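Local coordinates for agarase (Pseudoalteromonas fuliginea, PDB 6XJ9), which probably hydrolyses agarose, the galactan of red-algal cell walls, as a family 50 glycoside hydrolase of a marine bacterium, at residues T317-D322 with H391-S396; G379-A384 with R725-E730; W623-E628 with D652-L657; I640-Y645 with K662-G667. All coordinates share one frame; numbering follows the deposited sequence.

How the contacts relate
Contacts 1 and 4 are buried strand pairings, contact 3 is partly buried, and contact 2 lies at the surface. Contacts 1 and 2 touch, because strands 392-395 and 378-381 are neighbours in one small antiparallel sheet. Contacts 3 and 4 also touch, through the F642 ring of strand 640-643, and their centres are 11 Å apart. Contacts 1 and 3 are far apart (centres about 41 Å), while contacts 2 and 4 approach to about 6 Å at their nearest atoms without touching. Chemistry follows place. Contact 1 mixes backbone bonds with buried carboxylates, and contact 4 is a regular parallel backbone ladder. Contact 3 is mostly apolar and aromatic. Contact 2 has no hydrogen bond between its segments.

Contact 1: T317-D322 with H391-S396; sequences TGYDFD and HGETYS
H391 meets D320 through its ring. ND1 donates to D320 OD2 over 3.0 Å. The oxygen lies in the ring plane and is approached on its syn side, but the bond is bent to 137°. The other oxygen, D320 OD1, is bonded by Y380 OH of the next strand. G392 follows, with its CA 3.7 Å from Y319 O. E393 carries most of the contact. Its N donates to Y319 O at 3.1 Å, and its O accepts from T317 N at 3.2 Å. Water 1 sits between these two bonds, donating hydrogen bonds to Y319 O and E393 O and accepting from G318 N. The E393 side chain leaves with CG anti to the backbone N (chi1 174°) and runs extended between T317 and F321. T317 OG1 donates to E393 OE2 on its anti side, tilted out of the carboxylate plane, at 2.7 Å. F321 CZ packs 3.4 Å from E393 OE1, which also receives R353 and Y370. An alanine at E393 would remove this carboxylate and is likely to leave T317 OG1 without its acceptor and R353 without its salt-bridge partner. Further on, Y395 CB rests 3.7 Å from T317 CG2. T317 OG1 also accepts from Y319 N, making an ST turn. The whole is an antiparallel strand pair inside a four-stranded sheet.

Contact 2: G379-A384 with R725-E730; sequences GYRKSA and RAYDGE
A surface turn, R725-E730, packs here against the end of edge strand 378-381 and the residues after it, with R381 lying over A726 and Y727. The R381 chain starts with CG anti to the backbone N (chi1 -173°) and bends at chi2, which carries it across the turn. R381 CD rests on A726 CB at 3.7 Å. Further out, one face of the guanidinium is covered by Y727 CB, which sits over its centre. R381 NH2 comes within 3.7 Å of Y727 CD1. The guanidinium and ring planes are 54° apart, so the two groups do not stack flat. With an alanine in place of R381, this cover would be gone, and A726 CB and the near side of Y727 would probably be left uncovered by the strand. The turn has its own internal frame, an Asx turn within a salt-bridge network. R725 holds D728 side-on, NE to OD1 and NH2 to OD2, each over 2.8 Å. E730 N reaches the same D728 OD1 from the opposite face of the carboxylate, at 3.1 Å. E730 OE2 lies over the R725 guanidinium, a contact of charges alone. Elsewhere backbone meets a small side chain. A384 CB lies 3.5 Å from A726 O, and A384 CA 3.6 Å from Y727 O. S383 O is buried near Y727 CD1 with no polar partner. The Y727 ring meets H385 edge-to-face.

Contact 3: W623-E628 with D652-L657; sequences WGMPIE and DKWAFL
M625 is the bump of this contact, and K653, W654 and F656 form the hollow that takes it. CG sits between the backbone N and the carbonyl carbon (chi1 46°), and the rest of the chain runs out straight, which pushes the methyl between its partners. M625 CE lies over one face of the W654 six-membered ring, 4.3 Å from its centroid, as a CH-pi contact. The sulfur behind it lies oblique to two rings. M625 SD is 4.8 Å from the W654 six-membered ring centroid and 5.1 Å from that of F656, so both are Met-aromatic contacts. K653 stands at the far end of the hollow, facing the methyl. It meets M625 tip to tip, with NZ 3.5 Å from CE, while NZ is bonded to D622 O. I627 makes a second bump. Its CD1 touches F656 CD1 at 3.7 Å, and the two side chains run alongside one another, pointing opposite ways. The contact joins the loop and first turn of helix 627-634 to helix 651-654 and the 3-10 turn after it. Strand 640-643 lies beneath, with F642 packed against M625 and edge-to-face against W654, and V630 of helix 627-634 touches both M625 and F656.

Contact 4: I640-Y645 with K662-G667; sequences ISFNAY and KPAIIG
I640 and P663 start a ladder of four backbone hydrogen bonds. I640 N donates to P663 O, and I640 O accepts from I665 N at 2.8 Å. F642 N then meets I665 O head-on at 2.9 Å, and F642 O takes G667 N at 2.7 Å. S641 CA adds a CA-H...O contact to I665 O at 3.3 Å. Side chains pack on two faces. On one, A664 CB meets the edge of the F642 ring, 4.1 Å from CE1, and I666 CD1 touches A644 CB at 3.8 Å. On the other, S641 CB lies 3.6 Å from I665 CG2, and F505 of strand 501-506 packs against both residues. S641 OG is held by L616 O and R619 N. N643 CG lies anti to the carbonyl carbon (chi1 -60°), which brings OD1 to 3.1 Å from G667 CA. A CB on G667 would run into this oxygen as it is placed. N643 ND2 is fixed by E509 and N508. Strand 709-714 is the other neighbour of 664-666 in the sheet, and 620-621 that of 640-643. The pair is a parallel step of a beta-alpha-beta unit through helix 651-654, consistent with the (beta/alpha)8 barrel of family 50 glycoside hydrolases.

Contact 1: T317-D322 with H391-S396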
loop_
_atom_site.group_PDB
_atom_site.type_symbol
_atom_site.label_atom_id
_atom_site.label_comp_id
_atom_site.label_asym_id
_atom_site.label_seq_id
_atom_site.Cartn_x
_atom_site.Cartn_y
_atom_site.Cartn_z
ATOM N N THR A 317 -15.220 4.679 -30.369
ATOM C CA THR A 317 -13.982 4.801 -31.127
ATOM C C THR A 317 -14.005 6.061 -31.983
ATOM O O THR A 317 -12.957 6.512 -32.440
ATOM C CB THR A 317 -13.802 3.624 -32.098
ATOM O OG1 THR A 317 -14.917 3.638 -32.994
ATOM C CG2 THR A 317 -13.723 2.286 -31.397
ATOM N N GLY A 318 -15.205 6.599 -32.226
ATOM C CA GLY A 318 -15.354 7.760 -33.096
ATOM C C GLY A 318 -15.786 7.372 -34.509
ATOM O O GLY A 318 -16.051 8.233 -35.347
ATOM N N TYR A 319 -15.845 6.063 -34.777
ATOM C CA TYR A 319 -16.298 5.581 -36.066
ATOM C C TYR A 319 -17.802 5.337 -36.006
ATOM O O TYR A 319 -18.362 5.139 -34.930
ATOM C CB TYR A 319 -15.487 4.353 -36.490
ATOM C CG TYR A 319 -14.038 4.635 -36.803
ATOM C CD1 TYR A 319 -13.088 4.713 -35.800
ATOM C CD2 TYR A 319 -13.613 4.832 -38.110
ATOM C CE1 TYR A 319 -11.755 4.974 -36.081
ATOM C CE2 TYR A 319 -12.281 5.073 -38.412
ATOM C CZ TYR A 319 -11.350 5.150 -37.392
ATOM O OH TYR A 319 -10.039 5.407 -37.678
ATOM N N ASP A 320 -18.448 5.365 -37.177
ATOM C CA ASP A 320 -19.865 5.056 -37.290
ATOM C C ASP A 320 -20.149 4.516 -38.687
ATOM O O ASP A 320 -19.238 4.320 -39.496
ATOM C CB ASP A 320 -20.759 6.256 -36.960
ATOM C CG ASP A 320 -22.156 5.880 -36.484
ATOM O OD1 ASP A 320 -22.461 4.670 -36.415
ATOM O OD2 ASP A 320 -22.929 6.807 -36.159
ATOM N N PHE A 321 -21.429 4.261 -38.949
ATOM C CA PHE A 321 -21.820 3.548 -40.148
ATOM C C PHE A 321 -23.074 4.200 -40.723
ATOM O O PHE A 321 -23.777 4.935 -40.030
ATOM C CB PHE A 321 -22.018 2.058 -39.839
ATOM C CG PHE A 321 -20.871 1.405 -39.108
ATOM C CD1 PHE A 321 -19.727 1.005 -39.786
ATOM C CD2 PHE A 321 -20.919 1.218 -37.735
ATOM C CE1 PHE A 321 -18.661 0.425 -39.114
ATOM C CE2 PHE A 321 -19.857 0.628 -37.063
ATOM C CZ PHE A 321 -18.732 0.230 -37.752
ATOM N N ASP A 322 -23.322 3.923 -42.006
ATOM C CA ASP A 322 -24.572 4.276 -42.651
ATOM C C ASP A 322 -25.711 3.660 -41.840
ATOM O O ASP A 322 -25.854 2.436 -41.786
ATOM C CB ASP A 322 -24.545 3.868 -44.126
ATOM C CG ASP A 322 -25.653 4.511 -44.941
ATOM O OD1 ASP A 322 -26.830 4.334 -44.559
ATOM O OD2 ASP A 322 -25.329 5.201 -45.935
ATOM N N HIS A 391 -24.616 7.457 -31.083
ATOM C CA HIS A 391 -24.438 6.052 -31.393
ATOM C C HIS A 391 -23.103 5.902 -32.114
ATOM O O HIS A 391 -22.560 6.871 -32.646
ATOM C CB HIS A 391 -25.600 5.542 -32.267
ATOM C CG HIS A 391 -26.074 6.531 -33.284
ATOM N ND1 HIS A 391 -25.321 6.879 -34.392
ATOM C CD2 HIS A 391 -27.218 7.249 -33.370
ATOM C CE1 HIS A 391 -25.979 7.769 -35.114
ATOM N NE2 HIS A 391 -27.145 8.016 -34.504
ATOM N N GLY A 392 -22.577 4.679 -32.138
ATOM C CA GLY A 392 -21.361 4.451 -32.893
ATOM C C GLY A 392 -20.653 3.165 -32.495
ATOM O O GLY A 392 -21.061 2.459 -31.570
ATOM N N GLU A 393 -19.581 2.902 -33.237
ATOM C CA GLU A 393 -18.677 1.790 -33.032
ATOM C C GLU A 393 -18.061 1.888 -31.643
ATOM O O GLU A 393 -17.768 2.981 -31.153
ATOM C CB GLU A 393 -17.599 1.875 -34.111
ATOM C CG GLU A 393 -16.489 0.864 -33.950
ATOM C CD GLU A 393 -15.463 1.014 -35.054
ATOM O OE1 GLU A 393 -15.711 0.479 -36.147
ATOM O OE2 GLU A 393 -14.442 1.696 -34.818
ATOM N N THR A 394 -17.870 0.723 -31.014
ATOM C CA THR A 394 -17.147 0.677 -29.756
ATOM C C THR A 394 -15.969 -0.275 -29.923
ATOM O O THR A 394 -15.957 -1.080 -30.851
ATOM C CB THR A 394 -18.081 0.272 -28.607
ATOM O OG1 THR A 394 -18.402 -1.098 -28.832
ATOM C CG2 THR A 394 -19.357 1.092 -28.556
ATOM N N TYR A 395 -14.986 -0.164 -29.032
ATOM C CA TYR A 395 -13.960 -1.186 -28.902
ATOM C C TYR A 395 -13.814 -1.542 -27.427
ATOM O O TYR A 395 -14.036 -0.687 -26.582
ATOM C CB TYR A 395 -12.628 -0.734 -29.505
ATOM C CG TYR A 395 -11.674 -1.882 -29.714
ATOM C CD1 TYR A 395 -11.954 -2.903 -30.617
ATOM C CD2 TYR A 395 -10.506 -1.968 -28.984
ATOM C CE1 TYR A 395 -11.094 -3.977 -30.787
ATOM C CE2 TYR A 395 -9.616 -3.016 -29.164
ATOM C CZ TYR A 395 -9.914 -4.024 -30.063
ATOM O OH TYR A 395 -9.031 -5.051 -30.200
ATOM N N SER A 396 -13.460 -2.803 -27.145
ATOM C CA SER A 396 -13.191 -3.253 -25.784
ATOM C C SER A 396 -11.721 -3.644 -25.608
ATOM O O SER A 396 -11.319 -4.744 -25.982
ATOM C CB SER A 396 -14.101 -4.383 -25.396
ATOM O OG SER A 396 -13.828 -4.784 -24.059
HETATM O O HOH W 1 -17.762 5.594 -32.147
#

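Contact 2: G379-A384 with R725-E730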
loop_
_atom_site.group_PDB
_atom_site.type_symbol
_atom_site.label_atom_id
_atom_site.label_comp_id
_atom_site.label_asym_id
_atom_site.label_seq_id
_atom_site.Cartn_x
_atom_site.Cartn_y
_atom_site.Cartn_z
ATOM N N GLY A 379 -17.502 -3.479 -31.345
ATOM C CA GLY A 379 -18.930 -3.627 -31.114
ATOM C C GLY A 379 -19.671 -2.404 -31.637
ATOM O O GLY A 379 -19.133 -1.667 -32.458
ATOM N N TYR A 380 -20.902 -2.210 -31.155
ATOM C CA TYR A 380 -21.712 -1.077 -31.546
ATOM C C TYR A 380 -22.691 -0.714 -30.429
ATOM O O TYR A 380 -23.238 -1.592 -29.762
ATOM C CB TYR A 380 -22.456 -1.342 -32.859
ATOM C CG TYR A 380 -23.015 -0.073 -33.449
ATOM C CD1 TYR A 380 -22.248 0.720 -34.287
ATOM C CD2 TYR A 380 -24.285 0.371 -33.110
ATOM C CE1 TYR A 380 -22.738 1.910 -34.803
ATOM C CE2 TYR A 380 -24.789 1.558 -33.608
ATOM C CZ TYR A 380 -24.012 2.330 -34.456
ATOM O OH TYR A 380 -24.498 3.499 -34.948
ATOM N N ARG A 381 -22.910 0.596 -30.270
ATOM C CA ARG A 381 -23.812 1.154 -29.274
ATOM C C ARG A 381 -24.875 1.997 -29.969
ATOM O O ARG A 381 -24.545 3.005 -30.601
ATOM C CB ARG A 381 -23.039 2.066 -28.319
ATOM C CG ARG A 381 -23.866 2.559 -27.141
ATOM C CD ARG A 381 -23.520 1.639 -25.993
ATOM N NE ARG A 381 -24.560 1.459 -24.997
ATOM C CZ ARG A 381 -24.405 0.747 -23.885
ATOM N NH1 ARG A 381 -23.245 0.165 -23.625
ATOM N NH2 ARG A 381 -25.411 0.627 -23.038
ATOM N N LYS A 382 -26.142 1.596 -29.800
ATOM C CA LYS A 382 -27.261 2.229 -30.483
ATOM C C LYS A 382 -27.643 3.547 -29.808
ATOM O O LYS A 382 -28.177 4.444 -30.463
ATOM C CB LYS A 382 -28.454 1.273 -30.581
ATOM C CG LYS A 382 -28.494 0.418 -31.842
ATOM N N SER A 383 -27.367 3.658 -28.503
ATOM C CA SER A 383 -27.811 4.802 -27.727
ATOM C C SER A 383 -26.709 5.266 -26.776
ATOM O O SER A 383 -26.400 4.588 -25.804
ATOM C CB SER A 383 -29.087 4.462 -27.002
ATOM O OG SER A 383 -29.555 5.572 -26.259
ATOM N N ALA A 384 -26.122 6.435 -27.055
ATOM C CA ALA A 384 -25.072 6.972 -26.200
ATOM C C ALA A 384 -25.396 8.414 -25.815
ATOM O O ALA A 384 -26.027 9.133 -26.585
ATOM C CB ALA A 384 -23.734 6.863 -26.898
ATOM N N ARG A 725 -16.896 4.647 -20.563
ATOM C CA ARG A 725 -17.816 3.618 -21.013
ATOM C C ARG A 725 -18.750 4.235 -22.059
ATOM O O ARG A 725 -19.122 5.398 -21.933
ATOM C CB ARG A 725 -18.535 2.963 -19.832
ATOM C CG ARG A 725 -19.635 3.817 -19.226
ATOM C CD ARG A 725 -20.292 3.109 -18.068
ATOM N NE ARG A 725 -21.453 3.841 -17.586
ATOM C CZ ARG A 725 -22.159 3.474 -16.524
ATOM N NH1 ARG A 725 -21.816 2.394 -15.842
ATOM N NH2 ARG A 725 -23.202 4.186 -16.146
ATOM N N ALA A 726 -19.091 3.443 -23.088
ATOM C CA ALA A 726 -19.851 3.854 -24.262
ATOM C C ALA A 726 -21.161 4.565 -23.908
ATOM O O ALA A 726 -21.527 5.550 -24.551
ATOM C CB ALA A 726 -20.108 2.651 -25.141
ATOM N N TYR A 727 -21.861 4.073 -22.882
ATOM C CA TYR A 727 -23.202 4.549 -22.566
ATOM C C TYR A 727 -23.210 6.037 -22.211
ATOM O O TYR A 727 -24.051 6.772 -22.720
ATOM C CB TYR A 727 -23.835 3.721 -21.442
ATOM C CG TYR A 727 -25.192 4.205 -20.991
ATOM C CD1 TYR A 727 -26.311 4.044 -21.791
ATOM C CD2 TYR A 727 -25.364 4.812 -19.757
ATOM C CE1 TYR A 727 -27.561 4.488 -21.387
ATOM C CE2 TYR A 727 -26.609 5.249 -19.330
ATOM C CZ TYR A 727 -27.709 5.094 -20.154
ATOM O OH TYR A 727 -28.938 5.532 -19.755
ATOM N N ASP A 728 -22.297 6.472 -21.328
ATOM C CA ASP A 728 -22.391 7.822 -20.789
ATOM C C ASP A 728 -21.024 8.431 -20.481
ATOM O O ASP A 728 -20.969 9.439 -19.788
ATOM C CB ASP A 728 -23.219 7.837 -19.499
ATOM C CG ASP A 728 -22.690 6.880 -18.436
ATOM O OD1 ASP A 728 -21.541 6.411 -18.572
ATOM O OD2 ASP A 728 -23.427 6.600 -17.482
ATOM N N GLY A 729 -19.925 7.789 -20.904
ATOM C CA GLY A 729 -18.611 8.405 -20.755
ATOM C C GLY A 729 -17.981 8.294 -19.367
ATOM O O GLY A 729 -16.893 8.822 -19.148
ATOM N N GLU A 730 -18.644 7.591 -18.441
ATOM C CA GLU A 730 -18.096 7.300 -17.121
ATOM C C GLU A 730 -16.715 6.652 -17.290
ATOM O O GLU A 730 -16.591 5.639 -17.965
ATOM C CB GLU A 730 -19.078 6.371 -16.395
ATOM C CG GLU A 730 -19.050 6.424 -14.875
ATOM C CD GLU A 730 -20.308 5.888 -14.185
ATOM O OE1 GLU A 730 -20.187 4.941 -13.367
ATOM O OE2 GLU A 730 -21.418 6.422 -14.446
#

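Contact 3: W623-E628 with D652-L657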
loop_
_atom_site.group_PDB
_atom_site.type_symbol
_atom_site.label_atom_id
_atom_site.label_comp_id
_atom_site.label_asym_id
_atom_site.label_seq_id
_atom_site.Cartn_x
_atom_site.Cartn_y
_atom_site.Cartn_z
ATOM N N TRP A 623 -29.203 8.530 -1.792
ATOM C CA TRP A 623 -29.639 9.896 -2.040
ATOM C C TRP A 623 -31.112 9.956 -2.441
ATOM O O TRP A 623 -31.685 11.039 -2.475
ATOM C CB TRP A 623 -28.739 10.606 -3.066
ATOM C CG TRP A 623 -28.527 9.870 -4.358
ATOM C CD1 TRP A 623 -27.389 9.221 -4.738
ATOM C CD2 TRP A 623 -29.440 9.742 -5.466
ATOM N NE1 TRP A 623 -27.538 8.685 -5.992
ATOM C CE2 TRP A 623 -28.787 8.983 -6.462
ATOM C CE3 TRP A 623 -30.750 10.170 -5.714
ATOM C CZ2 TRP A 623 -29.395 8.643 -7.671
ATOM C CZ3 TRP A 623 -31.357 9.818 -6.900
ATOM C CH2 TRP A 623 -30.689 9.070 -7.867
ATOM N N GLY A 624 -31.730 8.814 -2.771
ATOM C CA GLY A 624 -33.103 8.851 -3.263
ATOM C C GLY A 624 -33.948 7.683 -2.756
ATOM O O GLY A 624 -34.456 6.883 -3.545
ATOM N N MET A 625 -34.118 7.620 -1.435
ATOM C CA MET A 625 -34.836 6.524 -0.804
ATOM C C MET A 625 -35.940 7.078 0.105
ATOM O O MET A 625 -35.790 7.092 1.320
ATOM C CB MET A 625 -33.869 5.649 0.007
ATOM C CG MET A 625 -32.893 6.412 0.894
ATOM S SD MET A 625 -31.834 5.228 1.796
ATOM C CE MET A 625 -30.860 6.293 2.858
ATOM N N PRO A 626 -37.092 7.543 -0.438
ATOM C CA PRO A 626 -38.179 8.032 0.413
ATOM C C PRO A 626 -38.540 6.951 1.430
ATOM O O PRO A 626 -38.635 5.770 1.077
ATOM C CB PRO A 626 -39.353 8.225 -0.554
ATOM C CG PRO A 626 -38.695 8.413 -1.916
ATOM C CD PRO A 626 -37.433 7.564 -1.872
ATOM N N ILE A 627 -38.735 7.361 2.692
ATOM C CA ILE A 627 -39.111 6.438 3.761
ATOM C C ILE A 627 -40.375 5.657 3.389
ATOM O O ILE A 627 -40.494 4.493 3.749
ATOM C CB ILE A 627 -39.226 7.130 5.141
ATOM C CG1 ILE A 627 -39.254 6.121 6.299
ATOM C CG2 ILE A 627 -40.439 8.056 5.201
ATOM C CD1 ILE A 627 -37.939 5.377 6.522
ATOM N N GLU A 628 -41.306 6.273 2.648
ATOM C CA GLU A 628 -42.563 5.615 2.313
ATOM C C GLU A 628 -42.308 4.402 1.420
ATOM O O GLU A 628 -43.011 3.389 1.490
ATOM C CB GLU A 628 -43.505 6.582 1.593
ATOM C CG GLU A 628 -44.063 7.670 2.495
ATOM C CD GLU A 628 -43.292 8.978 2.536
ATOM O OE1 GLU A 628 -42.118 9.000 2.107
ATOM O OE2 GLU A 628 -43.881 9.989 2.998
ATOM N N ASP A 652 -25.947 7.354 11.754
ATOM C CA ASP A 652 -27.018 8.338 11.702
ATOM C C ASP A 652 -27.838 8.193 10.420
ATOM O O ASP A 652 -29.054 8.399 10.443
ATOM C CB ASP A 652 -26.558 9.764 12.031
ATOM C CG ASP A 652 -25.534 10.367 11.082
ATOM O OD1 ASP A 652 -25.192 9.723 10.056
ATOM O OD2 ASP A 652 -25.062 11.471 11.393
ATOM N N LYS A 653 -27.184 7.765 9.335
ATOM C CA LYS A 653 -27.836 7.629 8.039
ATOM C C LYS A 653 -28.752 6.398 7.994
ATOM O O LYS A 653 -29.748 6.408 7.273
ATOM C CB LYS A 653 -26.782 7.600 6.925
ATOM C CG LYS A 653 -27.298 7.463 5.491
ATOM C CD LYS A 653 -28.187 8.601 5.002
ATOM C CE LYS A 653 -28.097 8.826 3.502
ATOM N NZ LYS A 653 -29.326 9.437 2.941
ATOM N N TRP A 654 -28.428 5.354 8.768
ATOM C CA TRP A 654 -29.039 4.044 8.579
ATOM C C TRP A 654 -29.871 3.580 9.774
ATOM O O TRP A 654 -30.375 2.453 9.762
ATOM C CB TRP A 654 -27.975 3.010 8.181
ATOM C CG TRP A 654 -27.329 3.410 6.892
ATOM C CD1 TRP A 654 -26.127 4.039 6.727
ATOM C CD2 TRP A 654 -27.893 3.267 5.576
ATOM N NE1 TRP A 654 -25.887 4.272 5.400
ATOM C CE2 TRP A 654 -26.953 3.804 4.668
ATOM C CE3 TRP A 654 -29.084 2.719 5.076
ATOM C CZ2 TRP A 654 -27.176 3.815 3.292
ATOM C CZ3 TRP A 654 -29.301 2.724 3.715
ATOM C CH2 TRP A 654 -28.354 3.263 2.838
ATOM N N ALA A 655 -30.051 4.462 10.771
ATOM C CA ALA A 655 -30.768 4.145 11.996
ATOM C C ALA A 655 -32.226 3.823 11.688
ATOM O O ALA A 655 -32.859 3.068 12.421
ATOM C CB ALA A 655 -30.667 5.291 12.977
ATOM N N PHE A 656 -32.732 4.398 10.595
ATOM C CA PHE A 656 -34.122 4.255 10.189
ATOM C C PHE A 656 -34.475 2.780 9.997
ATOM O O PHE A 656 -35.648 2.444 10.028
ATOM C CB PHE A 656 -34.423 5.082 8.932
ATOM C CG PHE A 656 -33.857 4.504 7.657
ATOM C CD1 PHE A 656 -34.628 3.689 6.834
ATOM C CD2 PHE A 656 -32.541 4.743 7.296
ATOM C CE1 PHE A 656 -34.105 3.126 5.680
ATOM C CE2 PHE A 656 -32.019 4.194 6.130
ATOM C CZ PHE A 656 -32.796 3.380 5.325
ATOM N N LEU A 657 -33.470 1.907 9.815
ATOM C CA LEU A 657 -33.711 0.500 9.517
ATOM C C LEU A 657 -34.342 -0.222 10.712
ATOM O O LEU A 657 -34.978 -1.266 10.554
ATOM C CB LEU A 657 -32.391 -0.171 9.118
ATOM C CG LEU A 657 -31.901 0.128 7.699
ATOM C CD1 LEU A 657 -30.571 -0.571 7.433
ATOM C CD2 LEU A 657 -32.937 -0.285 6.652
#

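Contact 4: I640-Y645 with K662-G667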
loop_
_atom_site.group_PDB
_atom_site.type_symbol
_atom_site.label_atom_id
_atom_site.label_comp_id
_atom_site.label_asym_id
_atom_site.label_seq_id
_atom_site.Cartn_x
_atom_site.Cartn_y
_atom_site.Cartn_z
ATOM N N ILE A 640 -33.674 -5.743 2.083
ATOM C CA ILE A 640 -33.794 -4.420 1.487
ATOM C C ILE A 640 -32.424 -4.010 0.950
ATOM O O ILE A 640 -31.457 -3.942 1.706
ATOM C CB ILE A 640 -34.337 -3.348 2.457
ATOM C CG1 ILE A 640 -35.471 -3.841 3.358
ATOM C CG2 ILE A 640 -34.783 -2.131 1.667
ATOM C CD1 ILE A 640 -35.849 -2.840 4.440
ATOM N N SER A 641 -32.365 -3.711 -0.356
ATOM C CA SER A 641 -31.115 -3.359 -1.014
ATOM C C SER A 641 -31.034 -1.846 -1.250
ATOM O O SER A 641 -32.038 -1.204 -1.558
ATOM C CB SER A 641 -30.958 -4.135 -2.302
ATOM O OG SER A 641 -32.109 -3.968 -3.120
ATOM N N PHE A 642 -29.828 -1.292 -1.052
ATOM C CA PHE A 642 -29.503 0.115 -1.243
ATOM C C PHE A 642 -28.135 0.220 -1.916
ATOM O O PHE A 642 -27.271 -0.609 -1.664
ATOM C CB PHE A 642 -29.362 0.832 0.104
ATOM C CG PHE A 642 -30.574 0.774 1.001
ATOM C CD1 PHE A 642 -30.754 -0.290 1.874
ATOM C CD2 PHE A 642 -31.529 1.788 0.978
ATOM C CE1 PHE A 642 -31.856 -0.330 2.718
ATOM C CE2 PHE A 642 -32.630 1.750 1.821
ATOM C CZ PHE A 642 -32.796 0.682 2.679
ATOM N N ASN A 643 -27.931 1.265 -2.739
ATOM C CA ASN A 643 -26.587 1.608 -3.188
ATOM C C ASN A 643 -26.108 2.808 -2.367
ATOM O O ASN A 643 -26.889 3.711 -2.088
ATOM C CB ASN A 643 -26.536 1.874 -4.697
ATOM C CG ASN A 643 -26.968 0.692 -5.539
ATOM O OD1 ASN A 643 -26.845 -0.455 -5.113
ATOM N ND2 ASN A 643 -27.475 0.959 -6.734
ATOM N N ALA A 644 -24.842 2.805 -1.929
ATOM C CA ALA A 644 -24.372 3.907 -1.094
ATOM C C ALA A 644 -22.897 4.191 -1.362
ATOM O O ALA A 644 -22.017 3.590 -0.749
ATOM C CB ALA A 644 -24.644 3.635 0.371
ATOM N N TYR A 645 -22.642 5.115 -2.299
ATOM C CA TYR A 645 -21.295 5.577 -2.590
ATOM C C TYR A 645 -20.931 6.670 -1.592
ATOM O O TYR A 645 -21.002 7.847 -1.927
ATOM C CB TYR A 645 -21.201 6.120 -4.023
ATOM C CG TYR A 645 -21.351 5.068 -5.092
ATOM C CD1 TYR A 645 -22.588 4.781 -5.644
ATOM C CD2 TYR A 645 -20.248 4.365 -5.561
ATOM C CE1 TYR A 645 -22.724 3.800 -6.617
ATOM C CE2 TYR A 645 -20.370 3.396 -6.548
ATOM C CZ TYR A 645 -21.615 3.114 -7.079
ATOM O OH TYR A 645 -21.739 2.175 -8.070
ATOM N N LYS A 662 -35.665 -5.548 9.166
ATOM C CA LYS A 662 -35.349 -6.389 8.022
ATOM C C LYS A 662 -33.835 -6.377 7.821
ATOM O O LYS A 662 -33.197 -5.379 8.147
ATOM C CB LYS A 662 -36.035 -5.821 6.774
ATOM C CG LYS A 662 -37.516 -6.150 6.648
ATOM C CD LYS A 662 -37.707 -7.503 6.015
ATOM C CE LYS A 662 -39.081 -8.082 6.256
ATOM N NZ LYS A 662 -39.383 -9.096 5.222
ATOM N N PRO A 663 -33.211 -7.428 7.230
ATOM C CA PRO A 663 -31.804 -7.341 6.819
ATOM C C PRO A 663 -31.714 -6.469 5.560
ATOM O O PRO A 663 -32.689 -6.340 4.807
ATOM C CB PRO A 663 -31.405 -8.797 6.517
ATOM C CG PRO A 663 -32.724 -9.482 6.144
ATOM C CD PRO A 663 -33.816 -8.727 6.885
ATOM N N ALA A 664 -30.540 -5.866 5.353
ATOM C CA ALA A 664 -30.288 -4.946 4.250
ATOM C C ALA A 664 -29.010 -5.356 3.524
ATOM O O ALA A 664 -28.145 -6.012 4.092
ATOM C CB ALA A 664 -30.184 -3.523 4.768
ATOM N N ILE A 665 -28.893 -4.974 2.246
ATOM C CA ILE A 665 -27.658 -5.252 1.537
ATOM C C ILE A 665 -27.244 -3.996 0.774
ATOM O O ILE A 665 -28.108 -3.242 0.319
ATOM C CB ILE A 665 -27.797 -6.513 0.645
ATOM C CG1 ILE A 665 -26.443 -6.926 0.047
ATOM C CG2 ILE A 665 -28.862 -6.312 -0.435
ATOM C CD1 ILE A 665 -26.462 -8.245 -0.711
ATOM N N ILE A 666 -25.927 -3.750 0.694
ATOM C CA ILE A 666 -25.403 -2.679 -0.147
ATOM C C ILE A 666 -25.144 -3.250 -1.542
ATOM O O ILE A 666 -24.379 -4.209 -1.699
ATOM C CB ILE A 666 -24.145 -2.007 0.458
ATOM C CG1 ILE A 666 -24.458 -1.193 1.715
ATOM C CG2 ILE A 666 -23.458 -1.131 -0.577
ATOM C CD1 ILE A 666 -25.270 0.071 1.453
ATOM N N GLY A 667 -25.799 -2.656 -2.543
ATOM C CA GLY A 667 -25.705 -3.111 -3.926
ATOM C C GLY A 667 -24.419 -2.675 -4.621
ATOM O O GLY A 667 -23.904 -3.403 -5.469
#